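Local atomic coordinates of L-lysine 6-monooxygenase involved in desferrioxamine biosynthesis (PDB entry 5O8P), a protein that probably uses FAD and NADPH to hydroxylate one terminal amine of cadaverine, a step in the biosynthesis of the siderophore desferrioxamine. Residues Y208-T213 / A281-L286; N298-S303 / A328-R332. All coordinates share one frame; numbering follows the deposited sequence.

In the fold
Both contacts belong to the NADPH-binding part of the chain, built round a parallel five-stranded sheet of Rossmann type, and their centres lie about 19 Å apart. They follow one another in sequence. Contact 1 pairs helices 202-213 and 276-290; the second helix leads into edge strand 297-300 of the parallel sheet, and there contact 2 begins, joining that strand to 327-333, an outer strand of the antiparallel three-stranded sheet. Tyr208 OH lies 3.6 Å from Leu299 CD1, so helix layer and strand meet directly. Together they show a nucleotide-binding sheet packed by helices at one point and by an accessory sheet at another, with a second subunit reaching both.

Contact 1 (Y208-T213 / A281-L286); sequences YYDLLT and AIYDLL
Leu212 and Leu285 meet tip to tip between two nearly parallel helices, whose short axes run 10.4 Å apart at 19°. The closest approach of this pair is from Leu212 CG to Leu285 CD2, at 3.8 Å. The same CD2 methyl also lies against the ring of Tyr209, 3.7 Å from its CE1, and so wedges between two residues of the facing helix. At its edge that ring takes Ile282 CG1, 3.7 Å from Tyr209 CD1, while the carbonyl oxygen of Ala281 lies in the ring plane. Tyr209 reaches this place because its CG stands anti to the backbone N (chi1 -171°), and it slides past Ile282 in the opposite direction. Deeper in, Leu286 crosses Leu212 at about a right angle, with the two CD2 methyls 3.7 Å apart.

On the side of the sheet, Tyr208 sets its CD1 against Ile282 CG2, stacks on Trp224 and hydrogen-bonds through OH to the carbonyl of Leu222, which ties the pair to strand 221-225. Thr213 OG1 donates to Tyr209 O (2.9 Å) in its own helix; Thr213 N reaches that oxygen from the opposite face. The side chains of the two segments thus cohere by apolar packing, the Tyr208 and Thr213 hydroxyls bonding to sheet and own helix, while Lys289, further along the second helix, bonds to the Thr213 carbonyl.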
# COMPACT_ATOMS: atom_id res chain seq x y z
N TYR B 208 8.03 -11.91 -19.30
CA TYR B 208 8.38 -12.99 -18.38
C TYR B 208 7.22 -13.32 -17.43
O TYR B 208 6.89 -14.49 -17.23
CB TYR B 208 9.64 -12.68 -17.57
CG TYR B 208 10.17 -13.91 -16.88
CD1 TYR B 208 9.75 -14.24 -15.59
CD2 TYR B 208 11.07 -14.76 -17.53
CE1 TYR B 208 10.23 -15.36 -14.95
CE2 TYR B 208 11.55 -15.90 -16.90
CZ TYR B 208 11.14 -16.20 -15.62
OH TYR B 208 11.63 -17.34 -15.00
N TYR B 209 6.61 -12.30 -16.87
CA TYR B 209 5.44 -12.48 -16.03
C TYR B 209 4.27 -13.12 -16.79
O TYR B 209 3.58 -13.99 -16.26
CB TYR B 209 5.01 -11.14 -15.42
CG TYR B 209 3.94 -11.30 -14.38
CD1 TYR B 209 4.25 -11.65 -13.07
CD2 TYR B 209 2.60 -11.12 -14.71
CE1 TYR B 209 3.26 -11.82 -12.12
CE2 TYR B 209 1.61 -11.28 -13.76
CZ TYR B 209 1.95 -11.63 -12.47
OH TYR B 209 0.97 -11.77 -11.54
N ASP B 210 4.05 -12.68 -18.03
CA ASP B 210 2.95 -13.18 -18.85
C ASP B 210 3.10 -14.68 -19.10
O ASP B 210 2.15 -15.43 -18.93
CB ASP B 210 2.91 -12.43 -20.20
CG ASP B 210 1.57 -12.53 -20.90
OD1 ASP B 210 0.57 -12.08 -20.31
OD2 ASP B 210 1.54 -13.00 -22.06
N LEU B 211 4.31 -15.09 -19.47
CA LEU B 211 4.63 -16.49 -19.73
C LEU B 211 4.63 -17.33 -18.46
O LEU B 211 4.16 -18.47 -18.48
CB LEU B 211 5.98 -16.63 -20.47
CG LEU B 211 6.02 -16.02 -21.88
CD1 LEU B 211 7.44 -15.99 -22.42
CD2 LEU B 211 5.11 -16.79 -22.82
N LEU B 212 5.16 -16.78 -17.37
CA LEU B 212 5.21 -17.47 -16.06
C LEU B 212 3.81 -17.83 -15.57
O LEU B 212 3.62 -18.88 -14.96
CB LEU B 212 5.92 -16.61 -15.01
CG LEU B 212 6.11 -17.22 -13.61
CD1 LEU B 212 6.85 -18.55 -13.67
CD2 LEU B 212 6.86 -16.25 -12.71
N THR B 213 2.84 -16.97 -15.85
CA THR B 213 1.44 -17.22 -15.55
C THR B 213 0.95 -18.57 -16.09
O THR B 213 0.22 -19.26 -15.40
CB THR B 213 0.57 -16.07 -16.10
OG1 THR B 213 0.91 -14.86 -15.40
CG2 THR B 213 -0.92 -16.35 -15.94
N ALA B 281 5.99 -8.93 -8.00
CA ALA B 281 4.94 -9.85 -8.46
C ALA B 281 5.50 -11.11 -9.10
O ALA B 281 4.91 -12.19 -8.96
CB ALA B 281 4.00 -9.15 -9.41
N ILE B 282 6.63 -10.96 -9.80
CA ILE B 282 7.35 -12.09 -10.39
C ILE B 282 7.92 -12.99 -9.29
O ILE B 282 7.79 -14.20 -9.39
CB ILE B 282 8.48 -11.61 -11.33
CG1 ILE B 282 7.90 -10.97 -12.57
CG2 ILE B 282 9.39 -12.77 -11.74
CD1 ILE B 282 8.91 -10.20 -13.39
N TYR B 283 8.56 -12.42 -8.27
CA TYR B 283 9.06 -13.24 -7.15
C TYR B 283 7.90 -13.96 -6.47
O TYR B 283 7.99 -15.15 -6.23
CB TYR B 283 9.84 -12.43 -6.10
CG TYR B 283 10.51 -13.31 -5.10
CD1 TYR B 283 11.77 -13.83 -5.34
CD2 TYR B 283 9.86 -13.67 -3.91
CE1 TYR B 283 12.39 -14.69 -4.43
CE2 TYR B 283 10.47 -14.53 -2.98
CZ TYR B 283 11.74 -15.04 -3.25
OH TYR B 283 12.40 -15.89 -2.37
N ASP B 284 6.83 -13.23 -6.19
CA ASP B 284 5.66 -13.82 -5.54
C ASP B 284 5.03 -14.93 -6.38
O ASP B 284 4.53 -15.90 -5.83
CB ASP B 284 4.61 -12.74 -5.16
CG ASP B 284 5.01 -11.93 -3.91
OD1 ASP B 284 6.15 -12.07 -3.41
OD2 ASP B 284 4.16 -11.14 -3.43
N LEU B 285 5.07 -14.80 -7.71
CA LEU B 285 4.50 -15.83 -8.58
C LEU B 285 5.41 -17.05 -8.69
O LEU B 285 4.91 -18.16 -8.69
CB LEU B 285 4.16 -15.28 -9.96
CG LEU B 285 3.33 -16.21 -10.86
CD1 LEU B 285 2.02 -16.64 -10.21
CD2 LEU B 285 3.07 -15.53 -12.19
N LEU B 286 6.73 -16.85 -8.78
CA LEU B 286 7.69 -17.96 -8.66
C LEU B 286 7.47 -18.73 -7.34
O LEU B 286 7.36 -19.95 -7.34
CB LEU B 286 9.14 -17.47 -8.71
CG LEU B 286 9.60 -16.90 -10.05
CD1 LEU B 286 10.91 -16.16 -9.89
CD2 LEU B 286 9.75 -17.98 -11.10

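Contact 2 (N298-S303 / A328-R332); sequences NLFTHS and AYSRR
Tyr329 reaches Ser303 and Phe300 across the seam between two sheets: strand 297-300 borders the parallel, Rossmann-type sheet, and strand 327-333 is an outer strand of the antiparallel three-stranded sheet. The strand axes stay 11.1 Å apart at their closest, so side chains bridge the gap. Tyr329 is the first to do so. Its CG sits between the backbone N and the carbonyl carbon (chi1 71°), and the ring extends to place its hydroxyl beside Ser303, whose OG approaches at the ring edge and in its plane. The two hydroxyls are hydrogen-bonded, and either could be the donor. Tyr329 also lies over one face of Phe300, its CE2 3.9 Å above the plane and offset toward the rim. The rings are oblique, with planes at 38° and centroids 5.2 Å apart.

Two residues on, Arg331 runs out beside the same phenylalanine. Its chain bends at chi2 and crosses the Phe300 side chain at about a right angle. Phe300 CZ thus comes to lie 3.6 Å above one face of the guanidinium plane, again toward its rim. Tyrosine and arginine approach the Phe300 ring from the same side, Tyr329 over the face and Arg331 obliquely, past the CE1/CZ end. Glu432 of the second subunit makes a long, weak ion pair with Arg331 NE, bringing the assembly interface to this seam. Asn298, whose ND2 is hydrogen-bonded to Asn223 OD1, crosses the far end of the arginine: Arg331 NH2 rests 3.5 Å from Asn298 CG, with amide and guanidinium planes 61° apart.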
# COMPACT_ATOMS: atom_id res chain seq x y z
N ASN B 298 15.20 -20.66 -15.09
CA ASN B 298 16.57 -20.23 -14.86
C ASN B 298 16.62 -18.74 -15.07
O ASN B 298 15.94 -18.21 -15.95
CB ASN B 298 17.52 -20.94 -15.82
CG ASN B 298 17.43 -22.44 -15.71
OD1 ASN B 298 17.93 -23.03 -14.75
ND2 ASN B 298 16.75 -23.05 -16.66
N LEU B 299 17.40 -18.05 -14.24
CA LEU B 299 17.52 -16.61 -14.29
C LEU B 299 18.99 -16.28 -14.13
O LEU B 299 19.55 -16.55 -13.08
CB LEU B 299 16.70 -15.95 -13.19
CG LEU B 299 15.17 -16.02 -13.35
CD1 LEU B 299 14.59 -17.36 -12.94
CD2 LEU B 299 14.50 -14.92 -12.54
N PHE B 300 19.61 -15.74 -15.17
CA PHE B 300 21.02 -15.31 -15.11
C PHE B 300 21.16 -13.80 -15.20
O PHE B 300 20.30 -13.12 -15.76
CB PHE B 300 21.79 -15.97 -16.23
CG PHE B 300 21.90 -17.46 -16.09
CD1 PHE B 300 20.92 -18.29 -16.62
CD2 PHE B 300 22.97 -18.03 -15.43
CE1 PHE B 300 21.01 -19.67 -16.50
CE2 PHE B 300 23.07 -19.41 -15.30
CZ PHE B 300 22.08 -20.23 -15.85
N THR B 301 22.24 -13.27 -14.64
CA THR B 301 22.54 -11.84 -14.66
C THR B 301 23.97 -11.65 -15.10
O THR B 301 24.67 -12.64 -15.34
CB THR B 301 22.34 -11.21 -13.27
OG1 THR B 301 22.91 -12.07 -12.28
CG2 THR B 301 20.86 -11.01 -12.97
N HIS B 302 24.41 -10.40 -15.25
CA HIS B 302 25.77 -10.08 -15.70
C HIS B 302 26.18 -10.72 -17.04
O HIS B 302 27.37 -10.72 -17.37
CB HIS B 302 26.80 -10.48 -14.62
CG HIS B 302 26.74 -9.66 -13.38
ND1 HIS B 302 27.26 -8.38 -13.31
CD2 HIS B 302 26.24 -9.93 -12.15
CE1 HIS B 302 27.08 -7.90 -12.09
NE2 HIS B 302 26.45 -8.82 -11.37
N SER B 303 25.22 -11.22 -17.82
CA SER B 303 25.52 -12.13 -18.93
C SER B 303 25.35 -11.47 -20.30
O SER B 303 24.23 -11.20 -20.73
CB SER B 303 24.64 -13.36 -18.83
OG SER B 303 25.11 -14.21 -17.80
N ALA B 328 32.91 -17.63 -19.53
CA ALA B 328 31.97 -17.91 -20.60
C ALA B 328 31.15 -19.16 -20.29
O ALA B 328 31.59 -20.03 -19.54
CB ALA B 328 32.70 -18.08 -21.92
N TYR B 329 29.95 -19.23 -20.86
CA TYR B 329 29.07 -20.39 -20.73
C TYR B 329 28.00 -20.41 -21.81
O TYR B 329 27.68 -19.37 -22.38
CB TYR B 329 28.42 -20.43 -19.34
CG TYR B 329 27.34 -19.39 -19.05
CD1 TYR B 329 27.68 -18.06 -18.73
CD2 TYR B 329 25.99 -19.73 -19.05
CE1 TYR B 329 26.69 -17.12 -18.44
CE2 TYR B 329 25.00 -18.80 -18.75
CZ TYR B 329 25.36 -17.50 -18.44
OH TYR B 329 24.37 -16.60 -18.15
N SER B 330 27.45 -21.59 -22.08
CA SER B 330 26.41 -21.77 -23.10
C SER B 330 25.09 -22.19 -22.47
O SER B 330 25.05 -22.77 -21.38
CB SER B 330 26.84 -22.80 -24.16
OG SER B 330 26.96 -24.10 -23.58
N ARG B 331 24.00 -21.88 -23.17
CA ARG B 331 22.64 -22.16 -22.72
C ARG B 331 21.82 -22.53 -23.95
O ARG B 331 22.12 -22.05 -25.05
CB ARG B 331 22.07 -20.90 -22.10
CG ARG B 331 21.11 -21.10 -20.97
CD ARG B 331 21.82 -21.59 -19.72
NE ARG B 331 20.85 -22.36 -18.96
CZ ARG B 331 21.14 -23.24 -18.02
NH1 ARG B 331 22.40 -23.50 -17.69
NH2 ARG B 331 20.14 -23.90 -17.44
N ARG B 332 20.78 -23.33 -23.78
CA ARG B 332 19.96 -23.76 -24.92
C ARG B 332 18.53 -23.34 -24.75
O ARG B 332 18.04 -23.26 -23.64
CB ARG B 332 20.00 -25.27 -25.08
CG ARG B 332 21.23 -25.80 -25.78
CD ARG B 332 21.46 -27.22 -25.29
NE ARG B 332 22.45 -27.94 -26.07
CZ ARG B 332 22.25 -28.43 -27.29
NH1 ARG B 332 21.09 -28.25 -27.93
NH2 ARG B 332 23.22 -29.10 -27.90